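Long-range contacts in 2-dehydro-3-deoxy-d-gluconate/2-dehydro-3-deoxy-phosphogluconate aldolase (Picrophilus torridus, PDB 4UXD), which is an aldolase of the dihydrodipicolinate synthetase family, built as a (beta/alpha)8 barrel with added C-terminal helices and assembled from four chains: residues M24-T34 with V59-G69; T227-L237 with I251-M260. All coordinates share one frame; numbering follows the deposited sequence.

From the N terminus, interaction 1 closes the first beta-alpha-beta unit of the barrel: the chain leaves strand 27-31, runs through helix 44-56 and returns as strand 61-63, so that the contact completes a crossover between adjacent strands. Much later, interaction 2 closes a shorter excursion, in which helix 233-240 turns back into helix 245-264. The two loops follow one another in series, neither enclosing nor crossing the other. In space they meet at N229, whose side-chain amide probably bonds to P31 O and I33 N, tying the end of strand 27-31 to the 3-10 turn that leads from strand 222-224 toward helix 233-240.

Interaction 1 of 2, residues M24-T34 with V59-G69; sequences MYKGIVCPMIT and VDYLFPMGSTG
V29, C30 and P31 pair in parallel with Y61, L62 and F63 as the first two strands of a (beta/alpha)8 barrel, the ends of a beta-alpha-beta crossover through helix 44-56. The ladder runs from C30 N to Y61 O and F63 N to C30 O, each 3.0 Å, up to M32 N, which meets F63 O from well above the carbonyl plane. At the N-terminal end of the pairing, I28 O is gripped twice, by Y61 N and by D60 N at 2.8 Å. D60 adds a side-chain bond: with CG beside its own backbone N (chi1 -50°), the carboxylate reaches back to the neighbouring strand, and OD2 takes I28 N at 2.7 Å on its anti side, almost straight at 173°.

On one face of the sheet V29 spreads its methyls over two aromatic residues, CG1 against the CB of F63 (3.6 Å) and CG2 against Y61 CD1 (3.8 Å). The Y61 ring turns its edge to K26 O, while its CE2 sits 3.4 Å from Y25 CD1, the two ring planes being 51° apart. Y25 OH itself bonds to D150. At the other end of the strands one water joins M32 O and T34 OG1 to M65 N, a second joins M32 O and F63 O to G66 N, and T34 OG1 donates to a lone pair of G69 O at 2.9 Å.

F63 makes a cation-pi contact with K182 of strand 178-183. C30 and V59 pack on L54 of helix 44-56, I28 packs against helix 233-240, and backbone bonds continue to strands 222-224 and 95-97.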
loop_
_atom_site.group_PDB
_atom_site.type_symbol
_atom_site.label_atom_id
_atom_site.label_comp_id
_atom_site.label_asym_id
_atom_site.label_seq_id
_atom_site.Cartn_x
_atom_site.Cartn_y
_atom_site.Cartn_z
ATOM N N MET A 24 13.444 -36.220 1.808
ATOM C CA MET A 24 13.336 -35.142 0.779
ATOM C C MET A 24 11.862 -34.805 0.533
ATOM O O MET A 24 11.059 -35.680 0.197
ATOM C CB MET A 24 14.016 -35.573 -0.522
ATOM C CG MET A 24 14.506 -34.420 -1.382
ATOM S SD MET A 24 15.335 -34.992 -2.891
ATOM C CE MET A 24 16.084 -33.480 -3.483
ATOM N N TYR A 25 11.513 -33.534 0.723
ATOM C CA TYR A 25 10.137 -33.091 0.548
ATOM C C TYR A 25 9.934 -32.586 -0.868
ATOM O O TYR A 25 10.725 -31.803 -1.381
ATOM C CB TYR A 25 9.775 -32.000 1.558
ATOM C CG TYR A 25 9.851 -32.453 3.000
ATOM C CD1 TYR A 25 8.841 -33.219 3.562
ATOM C CD2 TYR A 25 10.933 -32.107 3.800
ATOM C CE1 TYR A 25 8.909 -33.628 4.874
ATOM C CE2 TYR A 25 11.008 -32.520 5.113
ATOM C CZ TYR A 25 9.997 -33.282 5.642
ATOM O OH TYR A 25 10.070 -33.692 6.951
ATOM N N LYS A 26 8.872 -33.063 -1.499
ATOM C CA LYS A 26 8.523 -32.659 -2.851
ATOM C C LYS A 26 7.153 -33.259 -3.146
ATOM O O LYS A 26 6.706 -34.150 -2.429
ATOM C CB LYS A 26 9.617 -33.083 -3.862
ATOM C CG LYS A 26 9.411 -34.354 -4.702
ATOM C CD LYS A 26 10.152 -35.575 -4.164
ATOM C CE LYS A 26 11.640 -35.317 -3.928
ATOM N NZ LYS A 26 12.255 -34.390 -4.919
ATOM N N GLY A 27 6.474 -32.756 -4.173
ATOM C CA GLY A 27 5.139 -33.233 -4.502
ATOM C C GLY A 27 4.021 -32.302 -4.051
ATOM O O GLY A 27 4.228 -31.099 -3.878
ATOM N N ILE A 28 2.841 -32.878 -3.842
ATOM C CA ILE A 28 1.630 -32.119 -3.589
ATOM C C ILE A 28 1.197 -32.180 -2.138
ATOM O O ILE A 28 0.992 -33.249 -1.566
ATOM C CB ILE A 28 0.487 -32.614 -4.477
ATOM C CG1 ILE A 28 0.890 -32.487 -5.954
ATOM C CG2 ILE A 28 -0.816 -31.835 -4.192
ATOM C CD1 ILE A 28 1.213 -31.081 -6.384
ATOM N N VAL A 29 1.072 -30.993 -1.560
ATOM C CA VAL A 29 0.722 -30.803 -0.166
ATOM C C VAL A 29 -0.682 -30.237 -0.085
ATOM O O VAL A 29 -0.933 -29.188 -0.677
ATOM C CB VAL A 29 1.699 -29.822 0.513
ATOM C CG1 VAL A 29 1.325 -29.592 1.982
ATOM C CG2 VAL A 29 3.115 -30.306 0.373
ATOM N N CYS A 30 -1.601 -30.893 0.634
ATOM C CA CYS A 30 -2.916 -30.276 0.858
ATOM C C CYS A 30 -2.959 -29.412 2.118
ATOM O O CYS A 30 -2.855 -29.922 3.231
ATOM C CB CYS A 30 -4.014 -31.313 0.951
ATOM S SG CYS A 30 -5.602 -30.551 1.406
ATOM N N PRO A 31 -3.125 -28.090 1.950
ATOM C CA PRO A 31 -3.380 -27.299 3.153
ATOM C C PRO A 31 -4.835 -27.507 3.561
ATOM O O PRO A 31 -5.755 -26.898 2.995
ATOM C CB PRO A 31 -3.080 -25.870 2.709
ATOM C CG PRO A 31 -3.416 -25.847 1.263
ATOM C CD PRO A 31 -3.239 -27.280 0.733
ATOM N N MET A 32 -5.028 -28.417 4.513
ATOM C CA MET A 32 -6.355 -28.912 4.867
ATOM C C MET A 32 -7.264 -27.827 5.417
ATOM O O MET A 32 -6.849 -27.026 6.259
ATOM C CB MET A 32 -6.252 -30.024 5.909
ATOM C CG MET A 32 -5.441 -31.230 5.482
ATOM S SD MET A 32 -5.308 -32.461 6.797
ATOM C CE MET A 32 -7.033 -32.917 6.982
ATOM N N ILE A 33 -8.514 -27.810 4.959
ATOM C CA ILE A 33 -9.534 -27.088 5.701
ATOM C C ILE A 33 -9.774 -27.833 7.003
ATOM O O ILE A 33 -9.503 -29.027 7.113
ATOM C CB ILE A 33 -10.862 -26.957 4.932
ATOM C CG1 ILE A 33 -11.400 -28.340 4.555
ATOM C CG2 ILE A 33 -10.676 -26.085 3.696
ATOM C CD1 ILE A 33 -12.824 -28.323 4.067
ATOM N N THR A 34 -10.290 -27.121 7.988
ATOM C CA THR A 34 -10.771 -27.742 9.213
ATOM C C THR A 34 -12.306 -27.843 9.176
ATOM O O THR A 34 -12.985 -26.870 9.519
ATOM C CB THR A 34 -10.327 -26.922 10.422
ATOM O OG1 THR A 34 -8.938 -26.620 10.292
ATOM C CG2 THR A 34 -10.578 -27.669 11.717
ATOM N N VAL A 59 -2.531 -37.132 -2.801
ATOM C CA VAL A 59 -1.670 -36.044 -2.374
ATOM C C VAL A 59 -0.561 -36.719 -1.572
ATOM O O VAL A 59 -0.745 -37.840 -1.092
ATOM C CB VAL A 59 -2.413 -34.957 -1.529
ATOM C CG1 VAL A 59 -3.658 -34.445 -2.258
ATOM C CG2 VAL A 59 -2.782 -35.472 -0.137
ATOM N N ASP A 60 0.579 -36.052 -1.422
ATOM C CA ASP A 60 1.726 -36.636 -0.730
ATOM C C ASP A 60 1.821 -36.223 0.735
ATOM O O ASP A 60 2.338 -36.965 1.555
ATOM C CB ASP A 60 3.017 -36.238 -1.449
ATOM C CG ASP A 60 2.952 -36.504 -2.927
ATOM O OD1 ASP A 60 3.216 -37.653 -3.328
ATOM O OD2 ASP A 60 2.623 -35.572 -3.688
ATOM N N TYR A 61 1.355 -35.019 1.054
ATOM C CA TYR A 61 1.420 -34.520 2.419
ATOM C C TYR A 61 0.092 -33.922 2.848
ATOM O O TYR A 61 -0.615 -33.299 2.053
ATOM C CB TYR A 61 2.521 -33.473 2.573
ATOM C CG TYR A 61 3.884 -33.966 2.187
ATOM C CD1 TYR A 61 4.325 -33.877 0.878
ATOM C CD2 TYR A 61 4.743 -34.506 3.127
ATOM C CE1 TYR A 61 5.579 -34.321 0.520
ATOM C CE2 TYR A 61 6.002 -34.951 2.775
ATOM C CZ TYR A 61 6.409 -34.859 1.469
ATOM O OH TYR A 61 7.656 -35.305 1.097
ATOM N N LEU A 62 -0.235 -34.156 4.117
ATOM C CA LEU A 62 -1.326 -33.480 4.780
ATOM C C LEU A 62 -0.726 -32.365 5.605
ATOM O O LEU A 62 0.241 -32.578 6.367
ATOM C CB LEU A 62 -2.124 -34.421 5.683
ATOM C CG LEU A 62 -2.579 -35.756 5.105
ATOM C CD1 LEU A 62 -3.624 -36.380 6.033
ATOM C CD2 LEU A 62 -3.099 -35.597 3.689
ATOM N N PHE A 63 -1.318 -31.186 5.437
ATOM C CA PHE A 63 -0.912 -29.980 6.129
ATOM C C PHE A 63 -2.110 -29.445 6.908
ATOM O O PHE A 63 -2.799 -28.538 6.455
ATOM C CB PHE A 63 -0.388 -28.943 5.126
ATOM C CG PHE A 63 -0.083 -27.595 5.726
ATOM C CD1 PHE A 63 0.099 -27.436 7.097
ATOM C CD2 PHE A 63 0.016 -26.477 4.907
ATOM C CE1 PHE A 63 0.382 -26.206 7.631
ATOM C CE2 PHE A 63 0.295 -25.244 5.441
ATOM C CZ PHE A 63 0.486 -25.107 6.803
ATOM N N PRO A 64 -2.354 -29.999 8.096
ATOM C CA PRO A 64 -3.431 -29.463 8.929
ATOM C C PRO A 64 -3.058 -28.142 9.593
ATOM O O PRO A 64 -1.892 -27.943 9.948
ATOM C CB PRO A 64 -3.635 -30.564 9.976
ATOM C CG PRO A 64 -2.284 -31.208 10.093
ATOM C CD PRO A 64 -1.687 -31.155 8.722
ATOM N N MET A 65 -4.051 -27.269 9.752
ATOM C CA MET A 65 -3.921 -25.999 10.465
ATOM C C MET A 65 -2.938 -25.042 9.781
ATOM O O MET A 65 -2.121 -24.386 10.429
ATOM C CB MET A 65 -3.516 -26.245 11.927
ATOM C CG MET A 65 -4.634 -26.852 12.789
ATOM S SD MET A 65 -6.047 -25.738 13.015
ATOM C CE MET A 65 -7.217 -26.843 13.809
ATOM N N GLY A 66 -3.020 -24.984 8.456
ATOM C CA GLY A 66 -2.431 -23.891 7.709
ATOM C C GLY A 66 -3.424 -22.744 7.658
ATOM O O GLY A 66 -4.426 -22.753 8.406
ATOM N N SER A 67 -3.156 -21.777 6.777
ATOM C CA SER A 67 -4.038 -20.636 6.571
ATOM C C SER A 67 -5.408 -21.081 6.074
ATOM O O SER A 67 -6.440 -20.576 6.510
ATOM C CB SER A 67 -3.428 -19.647 5.569
ATOM O OG SER A 67 -2.215 -19.083 6.051
ATOM N N THR A 68 -5.403 -22.025 5.149
ATOM C CA THR A 68 -6.626 -22.587 4.616
ATOM C C THR A 68 -7.444 -23.207 5.736
ATOM O O THR A 68 -8.680 -23.181 5.698
ATOM C CB THR A 68 -6.323 -23.651 3.549
ATOM O OG1 THR A 68 -5.631 -23.042 2.458
ATOM C CG2 THR A 68 -7.602 -24.286 3.035
ATOM N N GLY A 69 -6.749 -23.753 6.737
ATOM C CA GLY A 69 -7.398 -24.367 7.886
ATOM C C GLY A 69 -7.809 -23.387 8.973
ATOM O O GLY A 69 -8.222 -23.802 10.065
HETATM O O HOH W 1 -6.495 -27.930 8.854
HETATM O O HOH W 2 -4.260 -26.066 6.412
#

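Interaction 2 of 2, residues T227-L237 with I251-M260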
loop_
_atom_site.group_PDB
_atom_site.type_symbol
_atom_site.label_atom_id
_atom_site.label_comp_id
_atom_site.label_asym_id
_atom_site.label_seq_id
_atom_site.Cartn_x
_atom_site.Cartn_y
_atom_site.Cartn_z
ATOM N N THR A 227 -6.937 -26.194 -3.378
ATOM C CA THR A 227 -7.967 -26.798 -4.203
ATOM C C THR A 227 -7.969 -28.331 -4.118
ATOM O O THR A 227 -8.937 -28.967 -4.537
ATOM C CB THR A 227 -7.812 -26.396 -5.672
ATOM O OG1 THR A 227 -6.567 -26.901 -6.189
ATOM C CG2 THR A 227 -7.884 -24.882 -5.803
ATOM N N THR A 228 -6.909 -28.922 -3.576
ATOM C CA THR A 228 -6.861 -30.374 -3.431
ATOM C C THR A 228 -7.856 -30.876 -2.371
ATOM O O THR A 228 -8.081 -32.071 -2.256
ATOM C CB THR A 228 -5.446 -30.874 -3.071
ATOM O OG1 THR A 228 -5.033 -30.325 -1.812
ATOM C CG2 THR A 228 -4.462 -30.473 -4.148
ATOM N N ASN A 229 -8.461 -29.963 -1.619
ATOM C CA ASN A 229 -9.470 -30.339 -0.647
ATOM C C ASN A 229 -10.731 -30.923 -1.305
ATOM O O ASN A 229 -11.545 -31.556 -0.637
ATOM C CB ASN A 229 -9.852 -29.129 0.210
ATOM C CG ASN A 229 -8.854 -28.850 1.302
ATOM O OD1 ASN A 229 -8.892 -29.475 2.361
ATOM N ND2 ASN A 229 -7.952 -27.901 1.058
ATOM N N PHE A 230 -10.894 -30.701 -2.606
ATOM C CA PHE A 230 -12.101 -31.120 -3.308
ATOM C C PHE A 230 -11.892 -31.218 -4.816
ATOM O O PHE A 230 -12.845 -31.314 -5.576
ATOM C CB PHE A 230 -13.236 -30.148 -3.004
ATOM C CG PHE A 230 -12.791 -28.724 -2.924
ATOM C CD1 PHE A 230 -12.603 -27.981 -4.071
ATOM C CD2 PHE A 230 -12.524 -28.140 -1.698
ATOM C CE1 PHE A 230 -12.176 -26.677 -3.989
ATOM C CE2 PHE A 230 -12.100 -26.839 -1.612
ATOM C CZ PHE A 230 -11.925 -26.105 -2.753
ATOM N N SER A 231 -10.638 -31.218 -5.240
ATOM C CA SER A 231 -10.310 -31.332 -6.650
ATOM C C SER A 231 -8.965 -32.023 -6.839
ATOM O O SER A 231 -7.994 -31.712 -6.147
ATOM C CB SER A 231 -10.296 -29.954 -7.299
ATOM O OG SER A 231 -9.990 -30.053 -8.669
ATOM N N ASP A 232 -8.922 -32.974 -7.767
ATOM C CA ASP A 232 -7.694 -33.698 -8.075
ATOM C C ASP A 232 -6.853 -32.987 -9.155
ATOM O O ASP A 232 -5.751 -33.442 -9.493
ATOM C CB ASP A 232 -8.032 -35.118 -8.537
ATOM C CG ASP A 232 -8.814 -35.134 -9.854
ATOM O OD1 ASP A 232 -9.476 -34.119 -10.173
ATOM O OD2 ASP A 232 -8.768 -36.157 -10.569
ATOM N N GLY A 233 -7.387 -31.891 -9.694
ATOM C CA GLY A 233 -6.742 -31.143 -10.768
ATOM C C GLY A 233 -5.257 -30.895 -10.568
ATOM O O GLY A 233 -4.440 -31.251 -11.413
ATOM N N ILE A 234 -4.905 -30.300 -9.437
ATOM C CA ILE A 234 -3.509 -30.050 -9.115
ATOM C C ILE A 234 -2.666 -31.318 -9.114
ATOM O O ILE A 234 -1.503 -31.274 -9.505
ATOM C CB ILE A 234 -3.370 -29.355 -7.743
ATOM C CG1 ILE A 234 -3.637 -27.858 -7.889
ATOM C CG2 ILE A 234 -1.975 -29.580 -7.118
ATOM C CD1 ILE A 234 -2.597 -27.109 -8.703
ATOM N N VAL A 235 -3.222 -32.444 -8.678
ATOM C CA VAL A 235 -2.412 -33.662 -8.570
ATOM C C VAL A 235 -2.156 -34.325 -9.936
ATOM O O VAL A 235 -1.036 -34.788 -10.202
ATOM C CB VAL A 235 -3.052 -34.679 -7.625
ATOM C CG1 VAL A 235 -2.191 -35.951 -7.541
ATOM C CG2 VAL A 235 -3.215 -34.066 -6.255
ATOM N N ARG A 236 -3.184 -34.377 -10.782
ATOM C CA ARG A 236 -3.009 -34.798 -12.171
ATOM C C ARG A 236 -1.897 -33.975 -12.807
ATOM O O ARG A 236 -0.960 -34.525 -13.380
ATOM C CB ARG A 236 -4.310 -34.642 -12.976
ATOM C CG ARG A 236 -5.472 -35.478 -12.441
ATOM C CD ARG A 236 -6.654 -35.540 -13.399
ATOM N NE ARG A 236 -7.532 -34.382 -13.284
ATOM C CZ ARG A 236 -7.634 -33.393 -14.171
ATOM N NH1 ARG A 236 -6.909 -33.388 -15.289
ATOM N NH2 ARG A 236 -8.482 -32.394 -13.937
ATOM N N LEU A 237 -2.007 -32.656 -12.677
ATOM C CA LEU A 237 -1.024 -31.725 -13.221
ATOM C C LEU A 237 0.402 -32.125 -12.882
ATOM O O LEU A 237 1.241 -32.266 -13.773
ATOM C CB LEU A 237 -1.297 -30.315 -12.702
ATOM C CG LEU A 237 -0.405 -29.193 -13.227
ATOM C CD1 LEU A 237 -1.144 -27.887 -13.095
ATOM C CD2 LEU A 237 0.944 -29.092 -12.508
ATOM N N ILE A 251 -4.086 -28.657 -18.123
ATOM C CA ILE A 251 -4.791 -28.887 -16.867
ATOM C C ILE A 251 -4.800 -27.599 -16.046
ATOM O O ILE A 251 -5.835 -27.180 -15.524
ATOM C CB ILE A 251 -4.138 -30.047 -16.047
ATOM C CG1 ILE A 251 -4.322 -31.386 -16.769
ATOM C CG2 ILE A 251 -4.745 -30.149 -14.645
ATOM C CD1 ILE A 251 -3.475 -32.533 -16.201
ATOM N N GLU A 252 -3.644 -26.964 -15.944
ATOM C CA GLU A 252 -3.521 -25.720 -15.197
ATOM C C GLU A 252 -4.462 -24.643 -15.740
ATOM O O GLU A 252 -5.093 -23.917 -14.970
ATOM C CB GLU A 252 -2.073 -25.219 -15.244
ATOM C CG GLU A 252 -1.799 -23.933 -14.456
ATOM C CD GLU A 252 -1.660 -24.161 -12.954
ATOM O OE1 GLU A 252 -2.699 -24.231 -12.264
ATOM O OE2 GLU A 252 -0.511 -24.257 -12.467
ATOM N N LYS A 253 -4.551 -24.537 -17.063
ATOM C CA LYS A 253 -5.263 -23.420 -17.680
ATOM C C LYS A 253 -6.767 -23.655 -17.711
ATOM O O LYS A 253 -7.538 -22.729 -17.499
ATOM C CB LYS A 253 -4.736 -23.156 -19.103
ATOM C CG LYS A 253 -4.893 -24.322 -20.063
ATOM C CD LYS A 253 -4.404 -24.007 -21.468
ATOM C CE LYS A 253 -2.883 -23.938 -21.552
ATOM N NZ LYS A 253 -2.396 -23.414 -22.871
ATOM N N ASN A 254 -7.182 -24.892 -17.955
ATOM C CA ASN A 254 -8.600 -25.197 -18.098
ATOM C C ASN A 254 -9.279 -25.631 -16.791
ATOM O O ASN A 254 -10.490 -25.472 -16.634
ATOM C CB ASN A 254 -8.788 -26.288 -19.153
ATOM C CG ASN A 254 -8.191 -25.910 -20.495
ATOM O OD1 ASN A 254 -7.308 -26.594 -21.013
ATOM N ND2 ASN A 254 -8.670 -24.814 -21.063
ATOM N N ASP A 255 -8.506 -26.177 -15.859
ATOM C CA ASP A 255 -9.075 -26.751 -14.643
ATOM C C ASP A 255 -8.763 -25.927 -13.397
ATOM O O ASP A 255 -9.662 -25.363 -12.777
ATOM C CB ASP A 255 -8.569 -28.177 -14.468
ATOM C CG ASP A 255 -8.780 -29.000 -15.701
ATOM O OD1 ASP A 255 -9.602 -28.574 -16.542
ATOM O OD2 ASP A 255 -8.140 -30.063 -15.829
ATOM N N VAL A 256 -7.482 -25.849 -13.055
ATOM C CA VAL A 256 -7.045 -25.204 -11.829
ATOM C C VAL A 256 -7.353 -23.699 -11.836
ATOM O O VAL A 256 -8.025 -23.175 -10.932
ATOM C CB VAL A 256 -5.521 -25.416 -11.613
ATOM C CG1 VAL A 256 -5.099 -24.963 -10.216
ATOM C CG2 VAL A 256 -5.135 -26.883 -11.834
ATOM N N ILE A 257 -6.860 -23.015 -12.866
ATOM C CA ILE A 257 -6.925 -21.554 -12.936
ATOM C C ILE A 257 -8.361 -21.049 -12.967
ATOM O O ILE A 257 -8.669 -20.046 -12.331
ATOM C CB ILE A 257 -6.144 -21.013 -14.175
ATOM C CG1 ILE A 257 -4.649 -21.018 -13.877
ATOM C CG2 ILE A 257 -6.578 -19.582 -14.557
ATOM C CD1 ILE A 257 -3.787 -20.914 -15.089
ATOM N N PRO A 258 -9.244 -21.730 -13.719
ATOM C CA PRO A 258 -10.635 -21.271 -13.709
ATOM C C PRO A 258 -11.313 -21.549 -12.380
ATOM O O PRO A 258 -12.155 -20.757 -11.951
ATOM C CB PRO A 258 -11.269 -22.065 -14.853
ATOM C CG PRO A 258 -10.127 -22.365 -15.748
ATOM C CD PRO A 258 -9.008 -22.680 -14.814
ATOM N N LEU A 259 -10.926 -22.642 -11.729
ATOM C CA LEU A 259 -11.406 -22.930 -10.372
ATOM C C LEU A 259 -10.894 -21.917 -9.348
ATOM O O LEU A 259 -11.653 -21.467 -8.472
ATOM C CB LEU A 259 -10.989 -24.331 -9.932
ATOM C CG LEU A 259 -11.466 -24.672 -8.521
ATOM C CD1 LEU A 259 -12.990 -24.743 -8.475
ATOM C CD2 LEU A 259 -10.831 -25.952 -8.042
ATOM N N MET A 260 -9.604 -21.586 -9.449
ATOM C CA MET A 260 -8.989 -20.578 -8.587
ATOM C C MET A 260 -9.659 -19.209 -8.737
ATOM O O MET A 260 -9.677 -18.420 -7.794
ATOM C CB MET A 260 -7.490 -20.447 -8.882
ATOM C CG MET A 260 -6.592 -21.496 -8.203
ATOM S SD MET A 260 -6.801 -21.541 -6.402
ATOM C CE MET A 260 -6.025 -20.032 -5.849
HETATM O O HOH W 3 -7.846 -32.258 -17.343
#
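The helix that starts at G233 packs against I251-M260 roughly antiparallel, the axes of 233-237 and 251-260 inclined at 152° and 9.5 Å apart at closest approach. This is an outer layer of a (beta/alpha)8 barrel, where the helix following the eighth strand is covered by helix 245-264, one of the helices added after the barrel. The covering helix is not regular: a pi-type turn spans 252-256, with I251 O receiving D255 N and V256 N from opposite faces of its carbonyl, and a kink follows at P258.

Near the turn between the helices, I251 fits closely against the first helix, CG2 lying 3.4 Å from G233 O. L237 extends CD1 to E252 CB at 3.5 Å; the carboxylate of E252 is held elsewhere, OE2 accepting from F213 N. One turn back along the first helix and one turn on along the second, I234 CD1 meets V256 CG1 at 3.6 Å, the two side chains crossing at about a right angle.

A charged network runs along the more open side. The chain of R236 bends at chi3 so that its guanidinium lies between two aspartates: NE forms a long salt bridge with D232 OD2, just before the helix, and NH2 donates to D255 OD2 at 3.0 Å (163°). That bond stays in the guanidinium plane but arrives from above the carboxylate, the two planes being 56° apart. A water also lies between R236 NH1 and D255 OD2.

Beyond the kink, L259 CD2 reaches both T227 and the edge of the F230 ring. T227 has OG1 occupied by D209, and its methyl CG2 rests 3.6 Å from M260 SD.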